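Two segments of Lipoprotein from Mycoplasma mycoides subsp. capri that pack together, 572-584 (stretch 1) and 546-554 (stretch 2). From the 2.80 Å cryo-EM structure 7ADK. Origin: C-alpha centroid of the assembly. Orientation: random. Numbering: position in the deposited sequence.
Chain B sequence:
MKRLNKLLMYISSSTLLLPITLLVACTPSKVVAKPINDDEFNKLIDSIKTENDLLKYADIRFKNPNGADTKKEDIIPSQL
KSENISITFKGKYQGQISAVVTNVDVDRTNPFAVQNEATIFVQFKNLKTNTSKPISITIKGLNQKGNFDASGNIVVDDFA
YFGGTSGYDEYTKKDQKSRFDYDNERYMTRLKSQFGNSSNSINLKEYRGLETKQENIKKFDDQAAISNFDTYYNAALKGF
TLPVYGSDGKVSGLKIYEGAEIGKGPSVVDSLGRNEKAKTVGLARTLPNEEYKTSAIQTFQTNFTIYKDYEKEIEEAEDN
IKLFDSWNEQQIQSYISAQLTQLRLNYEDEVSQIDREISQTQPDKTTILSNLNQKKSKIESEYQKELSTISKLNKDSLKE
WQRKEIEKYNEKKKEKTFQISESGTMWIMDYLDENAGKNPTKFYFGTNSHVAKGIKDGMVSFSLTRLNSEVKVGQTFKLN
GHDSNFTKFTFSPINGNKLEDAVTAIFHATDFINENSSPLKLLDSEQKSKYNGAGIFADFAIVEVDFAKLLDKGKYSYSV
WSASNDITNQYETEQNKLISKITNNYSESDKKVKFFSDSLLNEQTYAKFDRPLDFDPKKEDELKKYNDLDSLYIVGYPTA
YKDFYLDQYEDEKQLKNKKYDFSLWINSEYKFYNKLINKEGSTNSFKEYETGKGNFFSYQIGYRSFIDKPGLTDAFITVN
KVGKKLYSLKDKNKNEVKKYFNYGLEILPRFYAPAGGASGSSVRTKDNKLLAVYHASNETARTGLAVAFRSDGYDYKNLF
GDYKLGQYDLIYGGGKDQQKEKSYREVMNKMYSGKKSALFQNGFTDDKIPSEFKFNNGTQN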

# COMPACT_ATOMS: atom_id res chain seq x y z
N GLU B 572 -25.87 -4.38 -13.33
CA GLU B 572 -27.32 -4.16 -13.31
C GLU B 572 -27.74 -2.99 -14.23
O GLU B 572 -26.98 -2.06 -14.46
CB GLU B 572 -27.78 -3.96 -11.87
CG GLU B 572 -29.28 -3.87 -11.62
CD GLU B 572 -30.06 -5.07 -12.13
OE1 GLU B 572 -30.25 -6.02 -11.38
OE2 GLU B 572 -30.46 -5.07 -13.29
N THR B 573 -28.94 -3.09 -14.82
CA THR B 573 -29.47 -2.14 -15.80
C THR B 573 -30.83 -1.53 -15.46
O THR B 573 -31.05 -0.35 -15.73
CB THR B 573 -29.43 -2.78 -17.19
OG1 THR B 573 -29.76 -1.85 -18.17
CG2 THR B 573 -30.36 -3.96 -17.36
N GLU B 574 -31.76 -2.28 -14.86
CA GLU B 574 -33.12 -1.77 -14.60
C GLU B 574 -33.13 -0.80 -13.41
O GLU B 574 -32.58 -1.10 -12.36
CB GLU B 574 -34.10 -2.93 -14.43
CG GLU B 574 -35.56 -2.50 -14.25
CD GLU B 574 -35.98 -2.26 -12.79
OE1 GLU B 574 -35.86 -3.20 -11.98
OE2 GLU B 574 -36.47 -1.15 -12.48
N GLN B 575 -33.73 0.38 -13.58
CA GLN B 575 -33.52 1.55 -12.71
C GLN B 575 -33.72 1.31 -11.21
O GLN B 575 -32.90 1.76 -10.42
CB GLN B 575 -34.42 2.68 -13.19
CG GLN B 575 -34.23 3.99 -12.42
CD GLN B 575 -34.98 5.16 -13.02
OE1 GLN B 575 -34.41 6.13 -13.49
NE2 GLN B 575 -36.29 5.15 -13.03
N ASN B 576 -34.80 0.66 -10.77
CA ASN B 576 -35.03 0.48 -9.33
C ASN B 576 -33.99 -0.47 -8.71
O ASN B 576 -33.56 -0.27 -7.57
CB ASN B 576 -36.46 -0.02 -9.08
CG ASN B 576 -37.57 0.98 -9.33
OD1 ASN B 576 -38.73 0.72 -9.05
ND2 ASN B 576 -37.29 2.17 -9.80
N LYS B 577 -33.54 -1.48 -9.46
CA LYS B 577 -32.44 -2.35 -9.03
C LYS B 577 -31.09 -1.67 -9.13
O LYS B 577 -30.27 -1.82 -8.23
CB LYS B 577 -32.46 -3.66 -9.82
CG LYS B 577 -33.63 -4.55 -9.39
CD LYS B 577 -33.53 -5.98 -9.93
CE LYS B 577 -33.64 -6.11 -11.45
NZ LYS B 577 -35.00 -5.84 -11.94
N LEU B 578 -30.85 -0.85 -10.14
CA LEU B 578 -29.61 -0.10 -10.28
C LEU B 578 -29.47 0.96 -9.18
O LEU B 578 -28.40 1.07 -8.61
CB LEU B 578 -29.50 0.48 -11.68
CG LEU B 578 -28.24 1.19 -12.05
CD1 LEU B 578 -27.05 0.46 -11.83
CD2 LEU B 578 -28.21 1.62 -13.40
N ILE B 579 -30.54 1.66 -8.79
CA ILE B 579 -30.50 2.57 -7.63
C ILE B 579 -30.24 1.81 -6.33
O ILE B 579 -29.50 2.29 -5.47
CB ILE B 579 -31.77 3.44 -7.57
CG1 ILE B 579 -31.76 4.42 -8.75
CG2 ILE B 579 -31.88 4.22 -6.25
CD1 ILE B 579 -33.06 5.19 -8.98
N SER B 580 -30.77 0.60 -6.19
CA SER B 580 -30.49 -0.23 -5.02
C SER B 580 -29.05 -0.73 -4.99
O SER B 580 -28.44 -0.68 -3.94
CB SER B 580 -31.47 -1.39 -4.93
OG SER B 580 -32.79 -0.91 -4.84
N LYS B 581 -28.46 -1.13 -6.12
CA LYS B 581 -27.03 -1.50 -6.21
C LYS B 581 -26.10 -0.30 -6.02
O LYS B 581 -25.05 -0.46 -5.40
CB LYS B 581 -26.75 -2.22 -7.54
CG LYS B 581 -27.37 -3.61 -7.64
CD LYS B 581 -26.76 -4.68 -6.72
CE LYS B 581 -25.34 -5.08 -7.10
NZ LYS B 581 -24.86 -6.20 -6.29
N ILE B 582 -26.46 0.91 -6.43
CA ILE B 582 -25.73 2.15 -6.13
C ILE B 582 -25.72 2.45 -4.63
O ILE B 582 -24.68 2.63 -4.01
CB ILE B 582 -26.33 3.34 -6.93
CG1 ILE B 582 -25.96 3.22 -8.42
CG2 ILE B 582 -25.82 4.69 -6.42
CD1 ILE B 582 -26.82 4.06 -9.36
N THR B 583 -26.91 2.47 -4.01
CA THR B 583 -27.13 2.91 -2.62
C THR B 583 -26.96 1.80 -1.58
O THR B 583 -27.44 1.96 -0.46
CB THR B 583 -28.49 3.62 -2.44
OG1 THR B 583 -29.57 2.74 -2.66
CG2 THR B 583 -28.60 4.82 -3.38
N ASN B 584 -26.34 0.67 -1.92
CA ASN B 584 -26.19 -0.52 -1.07
C ASN B 584 -27.51 -0.93 -0.38
O ASN B 584 -27.54 -1.40 0.76
CB ASN B 584 -25.03 -0.32 -0.09
CG ASN B 584 -23.66 -0.66 -0.62
OD1 ASN B 584 -23.45 -1.66 -1.26
ND2 ASN B 584 -22.65 0.09 -0.27
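Stretch 2 546-554: DFAKLLDKG

No hydrogen bond or salt bridge joins these two stretches: a short segment lies against a helix mainly through F547 and L551. Stretch 1 is helical from Q575 to I582. Stretch 2 makes a brief 3-10 turn at F547 and A548 and is loop from L550 onward. Its chain direction opposes that of the helix, for F547 lies nearest I579 (CA to CA 7.1 Å) and L551, farther along, nearest Q575 (CA to CA 7.0 Å). L550 N and L551 N both donate to F547 O (3.0 and 2.9 Å), and the CA-to-CB bonds of F547 and L551 point toward the helix.

L551, branched and flexible, fits among the aliphatic side chains: its CD1 lies 3.5 Å from I579 CG1 and its CD2 3.9 Å from L578 CD2. The broad ring of F547 reaches the helix end, with CZ 3.8 Å from I582 CG2 and CE2 3.9 Å from T583 CG2, while F547 CB, next to the ring, lies 3.7 Å from I579 CD1. T583 suits this place because its methyl joins the apolar contact while OG1 donates to I579 O at 2.8 Å. At the more exposed margin, the long side chain of Q575 brings OE1 within 3.8 Å of A548 CA, where the CA-to-CB bond of A548 points sideways.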

# COMPACT_ATOMS: atom_id res chain seq x y z
N ASP B 546 -30.54 13.22 -7.19
CA ASP B 546 -31.78 12.71 -7.79
C ASP B 546 -31.47 11.70 -8.89
O ASP B 546 -31.27 12.05 -10.06
CB ASP B 546 -32.64 13.89 -8.25
CG ASP B 546 -34.06 13.52 -8.69
OD1 ASP B 546 -34.36 12.34 -8.91
OD2 ASP B 546 -34.90 14.45 -8.75
N PHE B 547 -31.37 10.41 -8.53
CA PHE B 547 -30.96 9.37 -9.47
C PHE B 547 -31.98 9.13 -10.60
O PHE B 547 -31.59 8.70 -11.68
CB PHE B 547 -30.69 8.06 -8.73
CG PHE B 547 -29.50 8.12 -7.80
CD1 PHE B 547 -28.20 8.23 -8.34
CD2 PHE B 547 -29.68 8.06 -6.41
CE1 PHE B 547 -27.09 8.29 -7.48
CE2 PHE B 547 -28.57 8.10 -5.55
CZ PHE B 547 -27.28 8.22 -6.10
N ALA B 548 -33.27 9.47 -10.40
CA ALA B 548 -34.28 9.39 -11.46
C ALA B 548 -34.05 10.41 -12.60
O ALA B 548 -34.64 10.27 -13.67
CB ALA B 548 -35.66 9.57 -10.84
N LYS B 549 -33.15 11.38 -12.41
CA LYS B 549 -32.54 12.17 -13.49
C LYS B 549 -31.01 12.18 -13.44
O LYS B 549 -30.39 13.16 -13.79
CB LYS B 549 -33.18 13.56 -13.65
CG LYS B 549 -33.07 14.49 -12.43
CD LYS B 549 -33.49 15.91 -12.79
CE LYS B 549 -33.86 16.70 -11.54
NZ LYS B 549 -34.13 18.11 -11.80
N LEU B 550 -30.39 11.06 -13.06
CA LEU B 550 -29.01 10.72 -13.44
C LEU B 550 -28.97 9.43 -14.27
O LEU B 550 -28.08 9.27 -15.10
CB LEU B 550 -28.10 10.58 -12.22
CG LEU B 550 -27.71 11.87 -11.49
CD1 LEU B 550 -26.87 11.51 -10.29
CD2 LEU B 550 -26.90 12.81 -12.35
N LEU B 551 -29.92 8.52 -14.06
CA LEU B 551 -30.11 7.32 -14.87
C LEU B 551 -31.05 7.54 -16.07
O LEU B 551 -31.35 6.61 -16.83
CB LEU B 551 -30.54 6.16 -13.96
CG LEU B 551 -29.62 5.91 -12.77
CD1 LEU B 551 -30.20 4.86 -11.87
CD2 LEU B 551 -28.26 5.48 -13.20
N ASP B 552 -31.50 8.78 -16.29
CA ASP B 552 -32.20 9.20 -17.50
C ASP B 552 -31.22 9.35 -18.68
O ASP B 552 -30.50 10.35 -18.80
CB ASP B 552 -32.98 10.48 -17.20
CG ASP B 552 -33.87 10.97 -18.34
OD1 ASP B 552 -33.88 10.36 -19.43
OD2 ASP B 552 -34.59 11.97 -18.14
N LYS B 553 -31.20 8.35 -19.58
CA LYS B 553 -30.24 8.22 -20.68
C LYS B 553 -30.32 9.32 -21.75
O LYS B 553 -29.38 9.51 -22.51
CB LYS B 553 -30.38 6.83 -21.31
CG LYS B 553 -29.92 5.71 -20.37
CD LYS B 553 -30.05 4.33 -20.99
CE LYS B 553 -29.65 3.21 -20.04
NZ LYS B 553 -29.78 1.90 -20.59
N GLY B 554 -31.42 10.09 -21.79
CA GLY B 554 -31.58 11.23 -22.70
C GLY B 554 -30.82 12.49 -22.27
O GLY B 554 -30.69 13.42 -23.06